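Local coordinates for protein TqaA (PDB 5DLK) that carries the terminal condensation-like domain of a fungal nonribosomal peptide synthetase and probably closes the carrier-bound peptide into a macrocycle, at residues Ala57-Ile62 with Phe102-Gly107; Gln89-Val92 with Ile97-Thr100; Arg122-Trp127 with Met133-Ala138; Ala414-Leu419 with Trp423-Pro428. All blocks are in the same frame, centred on the assembly; numbering follows the deposited sequence.

Contact 1 (Ala57-Ile62 with Phe102-Gly107); sequences AQHVFI and FVEHEG
Ile62 and Phe102 form the apolar part of the meeting between helix 57-62 and strand 102-105. The CD1 methyl of Ile62 lies over one face of the Phe102 ring in a CH-pi contact, 4.3 Å from the ring centroid and 3.9 Å from Phe102 CD2. The isoleucine keeps CG1 beside its backbone N (chi1 -68°), which carries CD1 out toward the strand.

A polar group meets the same ring at its edge. Gln58 NE2 stands near the ring plane, 3.6 Å from Phe102 CE2, with the amide turned 78° from the ring. Its hydrogen bonds go to other groups: NE2 to Ser179 O and Gln111 OE1, and OE1 to Thr55 N. The amide is therefore fixed in rotation, and Phe102 fills the space beside it. An alanine at Phe102 is likely to open a gap under the Ile62 methyl and leave the flank of the Gln58 amide without its packing partner.

Water mediates the third interaction. His59 NE2 and Glu104 OE2 are 4.5 Å apart, too far for a direct bond, and one water spans them, 2.9 Å from His59 NE2 and 2.9 Å from Glu104 OE2, to which it donates.

The segment axes are nearly perpendicular, at 103°, and approach to 11.7 Å, so the gap is bridged by side chains and, between His59 and Glu104, by a water. Strand 100-105 is an outer strand of a three-stranded antiparallel sheet whose middle strand, 108-115, also touches His59 and Phe102; helix 56-63 also packs, through Ala57 and Val60, on Phe330 of strand 329-336.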
loop_
_atom_site.group_PDB
_atom_site.type_symbol
_atom_site.label_atom_id
_atom_site.label_comp_id
_atom_site.label_asym_id
_atom_site.label_seq_id
_atom_site.Cartn_x
_atom_site.Cartn_y
_atom_site.Cartn_z
ATOM N N ALA A 57 3.547 3.386 -8.236
ATOM C CA ALA A 57 2.702 2.965 -7.110
ATOM C C ALA A 57 2.661 4.045 -6.015
ATOM O O ALA A 57 1.608 4.336 -5.449
ATOM C CB ALA A 57 3.195 1.636 -6.532
ATOM N N GLN A 58 3.812 4.631 -5.712
ATOM C CA GLN A 58 3.815 5.779 -4.794
ATOM C C GLN A 58 2.872 6.869 -5.258
ATOM O O GLN A 58 2.105 7.432 -4.463
ATOM C CB GLN A 58 5.228 6.346 -4.655
ATOM C CG GLN A 58 6.111 5.517 -3.758
ATOM C CD GLN A 58 7.473 6.158 -3.601
ATOM O OE1 GLN A 58 8.182 6.358 -4.591
ATOM N NE2 GLN A 58 7.827 6.531 -2.362
ATOM N N HIS A 59 2.939 7.177 -6.548
ATOM C CA HIS A 59 2.079 8.197 -7.149
ATOM C C HIS A 59 0.595 7.841 -7.093
ATOM O O HIS A 59 -0.261 8.718 -6.940
ATOM C CB HIS A 59 2.496 8.426 -8.603
ATOM C CG HIS A 59 2.115 9.768 -9.138
ATOM N ND1 HIS A 59 2.126 10.061 -10.484
ATOM C CD2 HIS A 59 1.712 10.901 -8.510
ATOM C CE1 HIS A 59 1.753 11.315 -10.664
ATOM N NE2 HIS A 59 1.492 11.846 -9.482
ATOM N N VAL A 60 0.278 6.559 -7.245
ATOM C CA VAL A 60 -1.110 6.106 -7.089
ATOM C C VAL A 60 -1.655 6.566 -5.749
ATOM O O VAL A 60 -2.740 7.156 -5.662
ATOM C CB VAL A 60 -1.227 4.563 -7.183
ATOM C CG1 VAL A 60 -2.564 4.062 -6.593
ATOM C CG2 VAL A 60 -1.069 4.122 -8.623
ATOM N N PHE A 61 -0.894 6.302 -4.696
ATOM C CA PHE A 61 -1.368 6.645 -3.355
ATOM C C PHE A 61 -1.422 8.152 -3.139
ATOM O O PHE A 61 -2.347 8.656 -2.513
ATOM C CB PHE A 61 -0.483 5.977 -2.300
ATOM C CG PHE A 61 -0.737 4.509 -2.153
ATOM C CD1 PHE A 61 -2.010 4.047 -1.861
ATOM C CD2 PHE A 61 0.290 3.582 -2.327
ATOM C CE1 PHE A 61 -2.271 2.687 -1.734
ATOM C CE2 PHE A 61 0.045 2.213 -2.200
ATOM C CZ PHE A 61 -1.252 1.763 -1.902
ATOM N N ILE A 62 -0.432 8.879 -3.643
ATOM C CA ILE A 62 -0.417 10.337 -3.460
ATOM C C ILE A 62 -1.606 11.001 -4.150
ATOM O O ILE A 62 -2.288 11.860 -3.560
ATOM C CB ILE A 62 0.923 10.944 -3.955
ATOM C CG1 ILE A 62 2.038 10.485 -3.011
ATOM C CG2 ILE A 62 0.840 12.460 -3.994
ATOM C CD1 ILE A 62 3.447 10.756 -3.511
ATOM N N PHE A 102 8.237 15.026 -1.044
ATOM C CA PHE A 102 7.797 14.758 -2.410
ATOM C C PHE A 102 7.423 16.043 -3.105
ATOM O O PHE A 102 6.678 16.858 -2.562
ATOM C CB PHE A 102 6.583 13.806 -2.438
ATOM C CG PHE A 102 6.848 12.470 -1.836
ATOM C CD1 PHE A 102 6.744 12.276 -0.471
ATOM C CD2 PHE A 102 7.169 11.382 -2.643
ATOM C CE1 PHE A 102 6.995 11.030 0.088
ATOM C CE2 PHE A 102 7.416 10.145 -2.099
ATOM C CZ PHE A 102 7.336 9.962 -0.731
ATOM N N VAL A 103 7.934 16.236 -4.315
ATOM C CA VAL A 103 7.433 17.322 -5.141
ATOM C C VAL A 103 7.298 16.831 -6.565
ATOM O O VAL A 103 7.771 15.753 -6.919
ATOM C CB VAL A 103 8.354 18.587 -5.132
ATOM C CG1 VAL A 103 8.498 19.162 -3.733
ATOM C CG2 VAL A 103 9.718 18.267 -5.721
ATOM N N GLU A 104 6.648 17.641 -7.378
ATOM C CA GLU A 104 6.475 17.340 -8.772
ATOM C C GLU A 104 7.521 18.116 -9.564
ATOM O O GLU A 104 7.659 19.309 -9.372
ATOM C CB GLU A 104 5.076 17.744 -9.213
ATOM C CG GLU A 104 4.274 16.718 -9.964
ATOM C CD GLU A 104 2.823 17.146 -10.118
ATOM O OE1 GLU A 104 2.550 18.362 -10.192
ATOM O OE2 GLU A 104 1.943 16.265 -10.140
ATOM N N HIS A 105 8.275 17.437 -10.427
ATOM C CA HIS A 105 8.685 18.049 -11.702
ATOM C C HIS A 105 8.560 17.357 -12.996
ATOM O O HIS A 105 8.665 16.135 -13.161
ATOM C CB HIS A 105 10.047 18.635 -11.582
ATOM C CG HIS A 105 11.140 18.002 -12.389
ATOM N ND1 HIS A 105 11.244 18.036 -13.766
ATOM C CD2 HIS A 105 12.326 17.507 -11.920
ATOM C CE1 HIS A 105 12.370 17.423 -14.103
ATOM N NE2 HIS A 105 13.047 17.096 -13.003
ATOM N N GLU A 106 8.505 18.292 -13.954
ATOM C CA GLU A 106 8.074 18.156 -15.354
ATOM C C GLU A 106 6.769 17.473 -15.372
ATOM O O GLU A 106 6.408 16.833 -16.345
ATOM C CB GLU A 106 9.109 17.463 -16.223
ATOM C CG GLU A 106 10.390 18.251 -16.445
ATOM C CD GLU A 106 10.285 19.711 -15.973
ATOM O OE1 GLU A 106 9.573 20.510 -16.626
ATOM O OE2 GLU A 106 10.861 20.046 -14.903
ATOM N N GLY A 107 6.042 17.703 -14.281
ATOM C CA GLY A 107 4.756 17.085 -14.070
ATOM C C GLY A 107 4.787 15.687 -13.491
ATOM O O GLY A 107 3.773 15.012 -13.549
HETATM O O HOH W 1 -0.016 14.267 -9.379
#

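Contact 2 (Gln89-Val92 with Ile97-Thr100); sequences QSLV and ILRT
The helix-turn-strand connection from helix 81-94 through a short 3-10 segment into strand 100-105 folds back on itself here, bringing Leu98 and Arg99 against Leu91 and Val92 of the helix. It belongs to the condensation domain and lies away from the residues that bind phosphopantetheine. The apolar side is a leucine pair: Leu98 CD1 rests against Leu91 CG at 3.9 Å and is almost as near to CD2. Beyond this pair, Leu91 meets Leu189 and Phe193 of helix 186-197.

Val92 and Arg99 run past one another in opposite directions. Val92 CG1 lies 3.9 Å from Arg99 CG, making the methylenes of the arginine an apolar flank to the valine. The first torsion of Arg99 leaves CG nearly eclipsed with the backbone N (chi1 17°), and from there the chain extends to NE, bringing the guanidinium back to the helix end.

Its three nitrogens are shared out: NE serves Val92 O, NH2 the next carbonyl, Asp93 O, and NH1 both Leu114 O and the carboxylate of Glu49, a salt bridge. A leucine in place of Arg99 would probably leave the Val92 and Asp93 carbonyls without these donors and Glu49 without its positive mate.

In the bond from Arg99 NE to Val92 O, 2.9 Å long, the oxygen lies near the guanidinium plane, while the N-H points clearly off line, at 135°.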
loop_
_atom_site.group_PDB
_atom_site.type_symbol
_atom_site.label_atom_id
_atom_site.label_comp_id
_atom_site.label_asym_id
_atom_site.label_seq_id
_atom_site.Cartn_x
_atom_site.Cartn_y
_atom_site.Cartn_z
ATOM N N GLN A 89 12.775 10.861 16.962
ATOM C CA GLN A 89 13.948 11.340 16.250
ATOM C C GLN A 89 14.753 10.159 15.711
ATOM O O GLN A 89 15.137 10.141 14.539
ATOM C CB GLN A 89 14.820 12.210 17.157
ATOM C CG GLN A 89 16.100 12.681 16.499
ATOM C CD GLN A 89 15.873 13.732 15.435
ATOM O OE1 GLN A 89 15.288 14.785 15.699
ATOM N NE2 GLN A 89 16.348 13.453 14.213
ATOM N N SER A 90 14.985 9.162 16.558
ATOM C CA SER A 90 15.842 8.039 16.182
ATOM C C SER A 90 15.193 7.168 15.105
ATOM O O SER A 90 15.887 6.593 14.262
ATOM C CB SER A 90 16.180 7.183 17.405
ATOM O OG SER A 90 16.993 7.918 18.305
ATOM N N LEU A 91 13.868 7.063 15.148
ATOM C CA LEU A 91 13.149 6.312 14.126
ATOM C C LEU A 91 13.352 6.947 12.747
ATOM O O LEU A 91 13.646 6.250 11.767
ATOM C CB LEU A 91 11.664 6.221 14.464
ATOM C CG LEU A 91 10.862 5.301 13.534
ATOM C CD1 LEU A 91 11.213 3.833 13.767
ATOM C CD2 LEU A 91 9.370 5.539 13.724
ATOM N N VAL A 92 13.225 8.268 12.678
ATOM C CA VAL A 92 13.386 8.987 11.422
ATOM C C VAL A 92 14.844 8.952 10.939
ATOM O O VAL A 92 15.106 8.828 9.738
ATOM C CB VAL A 92 12.891 10.424 11.564
ATOM C CG1 VAL A 92 13.145 11.221 10.297
ATOM C CG2 VAL A 92 11.403 10.406 11.900
ATOM N N ILE A 97 13.008 6.803 4.196
ATOM C CA ILE A 97 11.689 7.079 3.632
ATOM C C ILE A 97 10.894 8.025 4.548
ATOM O O ILE A 97 10.091 8.820 4.069
ATOM C CB ILE A 97 10.874 5.770 3.385
ATOM C CG1 ILE A 97 9.613 6.064 2.561
ATOM C CG2 ILE A 97 10.485 5.110 4.691
ATOM C CD1 ILE A 97 9.886 6.724 1.246
ATOM N N LEU A 98 11.150 7.969 5.857
ATOM C CA LEU A 98 10.443 8.826 6.810
ATOM C C LEU A 98 10.990 10.271 6.790
ATOM O O LEU A 98 10.351 11.188 7.312
ATOM C CB LEU A 98 10.518 8.236 8.230
ATOM C CG LEU A 98 9.990 6.819 8.456
ATOM C CD1 LEU A 98 10.093 6.391 9.919
ATOM C CD2 LEU A 98 8.553 6.667 7.951
ATOM N N ARG A 99 12.156 10.481 6.176
ATOM C CA ARG A 99 12.645 11.849 5.988
ATOM C C ARG A 99 12.616 12.238 4.529
ATOM O O ARG A 99 13.456 13.008 4.059
ATOM C CB ARG A 99 14.063 12.016 6.547
ATOM C CG ARG A 99 14.813 10.741 6.786
ATOM C CD ARG A 99 16.099 11.013 7.577
ATOM N NE ARG A 99 16.872 9.789 7.685
ATOM C CZ ARG A 99 17.772 9.407 6.793
ATOM N NH1 ARG A 99 18.031 10.177 5.744
ATOM N NH2 ARG A 99 18.409 8.264 6.953
ATOM N N THR A 100 11.646 11.693 3.801
ATOM C CA THR A 100 11.501 12.016 2.395
ATOM C C THR A 100 10.403 13.053 2.153
ATOM O O THR A 100 9.317 12.994 2.739
ATOM C CB THR A 100 11.216 10.720 1.576
ATOM O OG1 THR A 100 12.333 9.840 1.700
ATOM C CG2 THR A 100 11.023 11.034 0.139
#

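Contact 3 (Arg122-Trp127 with Met133-Ala138); sequences REVQCW and MEVCKA
Val135 meets both Val124 and Cys126, using a different methyl for each. Val124 and Val135 reach toward one another tip to tip, with Val124 CG1 4.1 Å from Val135 CG1. The second methyl, Val135 CG2, lies 3.9 Å from Cys126 SG. With CG1 of Val135 anti to the backbone N (chi1 169°) and CG2 anti to the carbonyl carbon, the two methyls are spaced along the strand, one at Val124 and one at Cys126, whose side chains emerge on the same side.

The next shell holds these groups in place. Val162 of strand 158-163 touches Val124, Cys126 and Cys136, forming a shared floor under the pair of segments. Backbone hydrogen bonds tie Val124 to Leu161 and Ser163, and Cys126 to Ser163. Polar groups secure the ends: Arg122 makes a salt bridge to Asp144 at the far end of helix 132-144 and a hydrogen bond to Thr160, while Trp127 N is bonded to Glu130 OE1 and Glu134 N to Asp131 OD2 in the connection.

Strand 122-125, helix 132-144 and the parallel neighbouring strand 158-163 together make a beta-alpha-beta unit, and the contact packs its helix onto its first strand, an edge strand of a five-stranded mixed sheet.

The thiol of Cys126 meets the helix as an apolar surface. The direct contact between the two segments is thus apolar, made by van der Waals packing, and a polar tie between strand and helix is the Arg122-Asp144 salt bridge farther along.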
loop_
_atom_site.group_PDB
_atom_site.type_symbol
_atom_site.label_atom_id
_atom_site.label_comp_id
_atom_site.label_asym_id
_atom_site.label_seq_id
_atom_site.Cartn_x
_atom_site.Cartn_y
_atom_site.Cartn_z
ATOM N N ARG A 122 4.796 17.787 17.593
ATOM C CA ARG A 122 3.709 18.676 17.973
ATOM C C ARG A 122 3.141 18.147 19.290
ATOM O O ARG A 122 2.805 16.964 19.416
ATOM C CB ARG A 122 2.642 18.750 16.875
ATOM C CG ARG A 122 1.403 19.540 17.238
ATOM C CD ARG A 122 0.421 19.652 16.070
ATOM N NE ARG A 122 -0.185 18.357 15.732
ATOM C CZ ARG A 122 -1.190 18.209 14.872
ATOM N NH1 ARG A 122 -1.706 19.270 14.265
ATOM N NH2 ARG A 122 -1.683 16.996 14.627
ATOM N N GLU A 123 3.065 19.007 20.297
ATOM C CA GLU A 123 2.702 18.534 21.626
ATOM C C GLU A 123 1.540 19.334 22.169
ATOM O O GLU A 123 1.482 20.548 21.984
ATOM C CB GLU A 123 3.890 18.624 22.591
ATOM C CG GLU A 123 5.123 17.899 22.108
ATOM C CD GLU A 123 5.858 17.191 23.222
ATOM O OE1 GLU A 123 5.238 16.905 24.268
ATOM O OE2 GLU A 123 7.060 16.912 23.040
ATOM N N VAL A 124 0.616 18.632 22.813
ATOM C CA VAL A 124 -0.535 19.259 23.439
ATOM C C VAL A 124 -0.631 18.813 24.893
ATOM O O VAL A 124 -0.598 17.622 25.183
ATOM C CB VAL A 124 -1.855 18.898 22.720
ATOM C CG1 VAL A 124 -3.033 19.535 23.428
ATOM C CG2 VAL A 124 -1.812 19.321 21.250
ATOM N N GLN A 125 -0.738 19.772 25.812
ATOM C CA GLN A 125 -1.085 19.448 27.192
ATOM C C GLN A 125 -2.541 19.834 27.373
ATOM O O GLN A 125 -2.886 21.001 27.251
ATOM C CB GLN A 125 -0.176 20.182 28.198
ATOM C CG GLN A 125 1.287 19.743 28.156
ATOM C CD GLN A 125 2.102 20.436 27.055
ATOM O OE1 GLN A 125 2.132 21.668 26.969
ATOM N NE2 GLN A 125 2.766 19.640 26.207
ATOM N N CYS A 126 -3.400 18.842 27.611
ATOM C CA CYS A 126 -4.837 19.061 27.626
ATOM C C CYS A 126 -5.301 19.687 28.926
ATOM O O CYS A 126 -4.605 19.598 29.938
ATOM C CB CYS A 126 -5.590 17.757 27.442
ATOM S SG CYS A 126 -5.271 16.924 25.879
ATOM N N TRP A 127 -6.479 20.294 28.883
ATOM C CA TRP A 127 -7.192 20.682 30.104
ATOM C C TRP A 127 -7.506 19.439 30.928
ATOM O O TRP A 127 -7.706 18.361 30.370
ATOM C CB TRP A 127 -8.494 21.389 29.779
ATOM C CG TRP A 127 -8.395 22.771 29.250
ATOM C CD1 TRP A 127 -7.649 23.799 29.753
ATOM C CD2 TRP A 127 -9.133 23.310 28.153
ATOM N NE1 TRP A 127 -7.860 24.935 29.018
ATOM C CE2 TRP A 127 -8.778 24.663 28.035
ATOM C CE3 TRP A 127 -10.051 22.772 27.245
ATOM C CZ2 TRP A 127 -9.291 25.484 27.039
ATOM C CZ3 TRP A 127 -10.573 23.589 26.275
ATOM C CH2 TRP A 127 -10.195 24.931 26.176
ATOM N N MET A 133 -7.611 11.747 22.809
ATOM C CA MET A 133 -7.952 11.245 21.478
ATOM C C MET A 133 -8.882 12.228 20.762
ATOM O O MET A 133 -8.740 12.457 19.559
ATOM C CB MET A 133 -8.591 9.855 21.542
ATOM C CG MET A 133 -8.803 9.225 20.151
ATOM S SD MET A 133 -7.286 8.943 19.201
ATOM C CE MET A 133 -6.532 7.601 20.115
ATOM N N GLU A 134 -9.802 12.841 21.506
ATOM C CA GLU A 134 -10.734 13.802 20.924
ATOM C C GLU A 134 -10.014 15.050 20.420
ATOM O O GLU A 134 -10.435 15.665 19.436
ATOM C CB GLU A 134 -11.823 14.188 21.936
ATOM C CG GLU A 134 -12.803 13.040 22.226
ATOM C CD GLU A 134 -13.787 13.370 23.336
ATOM O OE1 GLU A 134 -13.995 14.577 23.605
ATOM O OE2 GLU A 134 -14.354 12.420 23.929
ATOM N N VAL A 135 -8.943 15.439 21.104
ATOM C CA VAL A 135 -8.095 16.523 20.620
ATOM C C VAL A 135 -7.423 16.112 19.298
ATOM O O VAL A 135 -7.380 16.889 18.347
ATOM C CB VAL A 135 -7.016 16.895 21.654
ATOM C CG1 VAL A 135 -5.967 17.840 21.047
ATOM C CG2 VAL A 135 -7.679 17.514 22.890
ATOM N N CYS A 136 -6.884 14.903 19.271
ATOM C CA CYS A 136 -6.246 14.375 18.060
ATOM C C CYS A 136 -7.230 14.367 16.890
ATOM O O CYS A 136 -6.889 14.761 15.769
ATOM C CB CYS A 136 -5.715 12.963 18.293
ATOM S SG CYS A 136 -4.305 12.818 19.409
ATOM N N LYS A 137 -8.451 13.918 17.156
ATOM C CA LYS A 137 -9.470 13.860 16.111
ATOM C C LYS A 137 -9.829 15.259 15.635
ATOM O O LYS A 137 -9.997 15.482 14.450
ATOM C CB LYS A 137 -10.720 13.119 16.605
ATOM C CG LYS A 137 -11.748 12.795 15.520
ATOM C CD LYS A 137 -11.115 11.967 14.378
ATOM C CE LYS A 137 -12.123 10.993 13.752
ATOM N NZ LYS A 137 -13.361 11.673 13.273
ATOM N N ALA A 138 -9.918 16.228 16.549
ATOM C CA ALA A 138 -10.218 17.596 16.135
ATOM C C ALA A 138 -9.130 18.196 15.235
ATOM O O ALA A 138 -9.440 18.934 14.306
ATOM C CB ALA A 138 -10.431 18.510 17.376
#

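Contact 4 (Ala414-Leu419 with Trp423-Pro428); sequences ARFDPL and WIFTEP. With EDO (1,2-ethanediol), chain E.
Phe416 sends its ring edge onto the indole face of Trp423, and its path begins at CB, 3.8 Å from O1 of a 1,2-ethanediol probably taken from the crystallisation liquor. CG stands opposite the backbone N (chi1 176°), which drives the ring straight out toward strand 423-428. Along one edge CE2 comes within 4.4 Å of Phe425 CZ. At the tip, CZ sits over the pyrrole part of the indole, 3.5 Å from Trp423 NE1. The stack is T-shaped, with centroids of the Phe416 ring and the five-membered ring 5.1 Å apart and planes at 73°.

Pro418 adds to this grip, its CG packing 3.9 Å from Trp423 CD1. The indole N-H is used by Glu421 OE2, which fixes the rotation of the ring beneath Phe416.

Behind the phenylalanine, its backbone N donates a nearly straight bond (172°) of 2.8 Å to O2 of the diol, and O1 of the diol donates to Phe416 O. Trp267 NE1 also binds this small molecule, and the guanidinium of Arg415 turns one face to its O2.

Strand 407-415 is an outer member of the five-stranded sheet, and strand 422-428 lies inside the six-stranded one, so the contact lies where the chain passes from one sheet to the other. Strand 433-440 flanks it through Cys438, which touches Phe416 and Pro418, and strand 386-390 packs on Trp423 from the other neighbouring position in the sheet.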
loop_
_atom_site.group_PDB
_atom_site.type_symbol
_atom_site.label_atom_id
_atom_site.label_comp_id
_atom_site.label_asym_id
_atom_site.label_seq_id
_atom_site.Cartn_x
_atom_site.Cartn_y
_atom_site.Cartn_z
ATOM N N ALA A 414 -7.726 7.422 8.850
ATOM C CA ALA A 414 -7.248 7.153 7.489
ATOM C C ALA A 414 -8.085 7.857 6.410
ATOM O O ALA A 414 -9.310 7.969 6.520
ATOM C CB ALA A 414 -7.220 5.644 7.243
ATOM N N ARG A 415 -7.398 8.345 5.380
ATOM C CA ARG A 415 -8.012 8.924 4.192
ATOM C C ARG A 415 -7.575 8.082 2.990
ATOM O O ARG A 415 -6.425 7.631 2.937
ATOM C CB ARG A 415 -7.578 10.373 3.965
ATOM C CG ARG A 415 -7.773 11.304 5.173
ATOM C CD ARG A 415 -9.194 11.248 5.676
ATOM N NE ARG A 415 -10.154 11.783 4.720
ATOM C CZ ARG A 415 -11.463 11.834 4.954
ATOM N NH1 ARG A 415 -11.938 11.405 6.114
ATOM N NH2 ARG A 415 -12.295 12.314 4.040
ATOM N N PHE A 416 -8.488 7.904 2.042
ATOM C CA PHE A 416 -8.199 7.189 0.788
ATOM C C PHE A 416 -9.350 7.443 -0.160
ATOM O O PHE A 416 -10.485 7.108 0.150
ATOM C CB PHE A 416 -8.023 5.686 1.022
ATOM C CG PHE A 416 -7.827 4.895 -0.256
ATOM C CD1 PHE A 416 -6.674 5.049 -1.002
ATOM C CD2 PHE A 416 -8.812 4.016 -0.707
ATOM C CE1 PHE A 416 -6.472 4.318 -2.193
ATOM C CE2 PHE A 416 -8.619 3.276 -1.891
ATOM C CZ PHE A 416 -7.453 3.434 -2.629
ATOM N N ASP A 417 -9.064 8.022 -1.320
ATOM C CA ASP A 417 -10.127 8.372 -2.262
ATOM C C ASP A 417 -9.794 7.928 -3.679
ATOM O O ASP A 417 -9.036 8.592 -4.371
ATOM C CB ASP A 417 -10.379 9.878 -2.229
ATOM C CG ASP A 417 -10.917 10.331 -0.892
ATOM O OD1 ASP A 417 -12.087 10.029 -0.606
ATOM O OD2 ASP A 417 -10.154 10.957 -0.148
ATOM N N PRO A 418 -10.370 6.796 -4.106
ATOM C CA PRO A 418 -10.138 6.259 -5.454
ATOM C C PRO A 418 -10.451 7.266 -6.554
ATOM O O PRO A 418 -11.251 8.182 -6.349
ATOM C CB PRO A 418 -11.119 5.070 -5.542
ATOM C CG PRO A 418 -11.372 4.665 -4.141
ATOM C CD PRO A 418 -11.276 5.951 -3.311
ATOM N N LEU A 419 -9.850 7.071 -7.722
ATOM C CA LEU A 419 -10.178 7.881 -8.879
ATOM C C LEU A 419 -11.266 7.166 -9.706
ATOM O O LEU A 419 -12.411 7.081 -9.264
ATOM C CB LEU A 419 -8.915 8.170 -9.687
ATOM C CG LEU A 419 -7.814 8.808 -8.817
ATOM C CD1 LEU A 419 -6.555 9.145 -9.628
ATOM C CD2 LEU A 419 -8.364 10.046 -8.095
ATOM N N TRP A 423 -11.708 -0.831 -6.354
ATOM C CA TRP A 423 -10.888 -1.711 -5.531
ATOM C C TRP A 423 -11.713 -2.790 -4.864
ATOM O O TRP A 423 -12.801 -2.509 -4.345
ATOM C CB TRP A 423 -10.165 -0.905 -4.430
ATOM C CG TRP A 423 -9.255 0.138 -4.930
ATOM C CD1 TRP A 423 -9.595 1.394 -5.351
ATOM C CD2 TRP A 423 -7.830 0.038 -5.066
ATOM N NE1 TRP A 423 -8.456 2.082 -5.734
ATOM C CE2 TRP A 423 -7.370 1.263 -5.582
ATOM C CE3 TRP A 423 -6.905 -0.981 -4.825
ATOM C CZ2 TRP A 423 -6.013 1.511 -5.842
ATOM C CZ3 TRP A 423 -5.557 -0.731 -5.067
ATOM C CH2 TRP A 423 -5.126 0.497 -5.580
ATOM N N ILE A 424 -11.197 -4.021 -4.863
ATOM C CA ILE A 424 -11.759 -5.075 -4.035
ATOM C C ILE A 424 -10.686 -5.517 -3.065
ATOM O O ILE A 424 -9.681 -6.069 -3.478
ATOM C CB ILE A 424 -12.231 -6.289 -4.849
ATOM C CG1 ILE A 424 -13.373 -5.893 -5.794
ATOM C CG2 ILE A 424 -12.687 -7.413 -3.886
ATOM C CD1 ILE A 424 -13.822 -7.003 -6.742
ATOM N N PHE A 425 -10.880 -5.241 -1.781
ATOM C CA PHE A 425 -9.960 -5.716 -0.758
ATOM C C PHE A 425 -10.581 -6.909 -0.039
ATOM O O PHE A 425 -11.793 -6.928 0.186
ATOM C CB PHE A 425 -9.648 -4.637 0.279
ATOM C CG PHE A 425 -9.060 -3.372 -0.283
ATOM C CD1 PHE A 425 -7.697 -3.264 -0.509
ATOM C CD2 PHE A 425 -9.874 -2.277 -0.558
ATOM C CE1 PHE A 425 -7.151 -2.066 -1.013
ATOM C CE2 PHE A 425 -9.332 -1.091 -1.046
ATOM C CZ PHE A 425 -7.976 -0.994 -1.276
ATOM N N THR A 426 -9.768 -7.876 0.360
ATOM C CA THR A 426 -10.283 -8.990 1.177
ATOM C C THR A 426 -9.409 -9.130 2.419
ATOM O O THR A 426 -8.196 -9.182 2.322
ATOM C CB THR A 426 -10.322 -10.329 0.405
ATOM O OG1 THR A 426 -9.096 -10.511 -0.324
ATOM C CG2 THR A 426 -11.483 -10.354 -0.562
ATOM N N GLU A 427 -10.038 -9.146 3.596
ATOM C CA GLU A 427 -9.318 -9.243 4.861
ATOM C C GLU A 427 -9.678 -10.550 5.549
ATOM O O GLU A 427 -10.853 -10.775 5.860
ATOM C CB GLU A 427 -9.661 -8.075 5.788
ATOM C CG GLU A 427 -8.984 -6.778 5.426
ATOM C CD GLU A 427 -9.198 -5.701 6.474
ATOM O OE1 GLU A 427 -10.029 -5.899 7.382
ATOM O OE2 GLU A 427 -8.526 -4.659 6.375
ATOM N N PRO A 428 -8.678 -11.414 5.765
ATOM C CA PRO A 428 -8.888 -12.748 6.333
ATOM C C PRO A 428 -8.844 -12.742 7.855
ATOM O O PRO A 428 -7.826 -13.111 8.425
ATOM C CB PRO A 428 -7.726 -13.556 5.753
ATOM C CG PRO A 428 -6.631 -12.556 5.619
ATOM C CD PRO A 428 -7.288 -11.222 5.321
HETATM C C1 EDO E . -12.465 7.207 2.709
HETATM O O1 EDO E . -11.510 6.151 2.444
HETATM C C2 EDO E . -11.835 8.438 3.384
HETATM O O2 EDO E . -10.961 9.163 2.491
#

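All four contacts belong to the condensation domain. Along the chain, contact 2 comes inside the span of contact 1, followed by contact 3 and then contact 4. Contacts 1 and 2, with centres 19 Å apart, share the run from helix 81-94 into strand 100-105 and touch where Gln58 NE2 meets Ile97 CD1. Contact 3 is peripheral, its centre 31 Å from contact 1 and 28 Å from contact 4, yet strands 122-125 and 407-415 edge one sheet. Contacts 1 to 3 consolidate parts away from the cofactor site; contact 4 joins the two larger sheets nearer it, the Phe425 side chain about 10 Å from that of Asn392, which binds phosphopantetheine, not bound in this model.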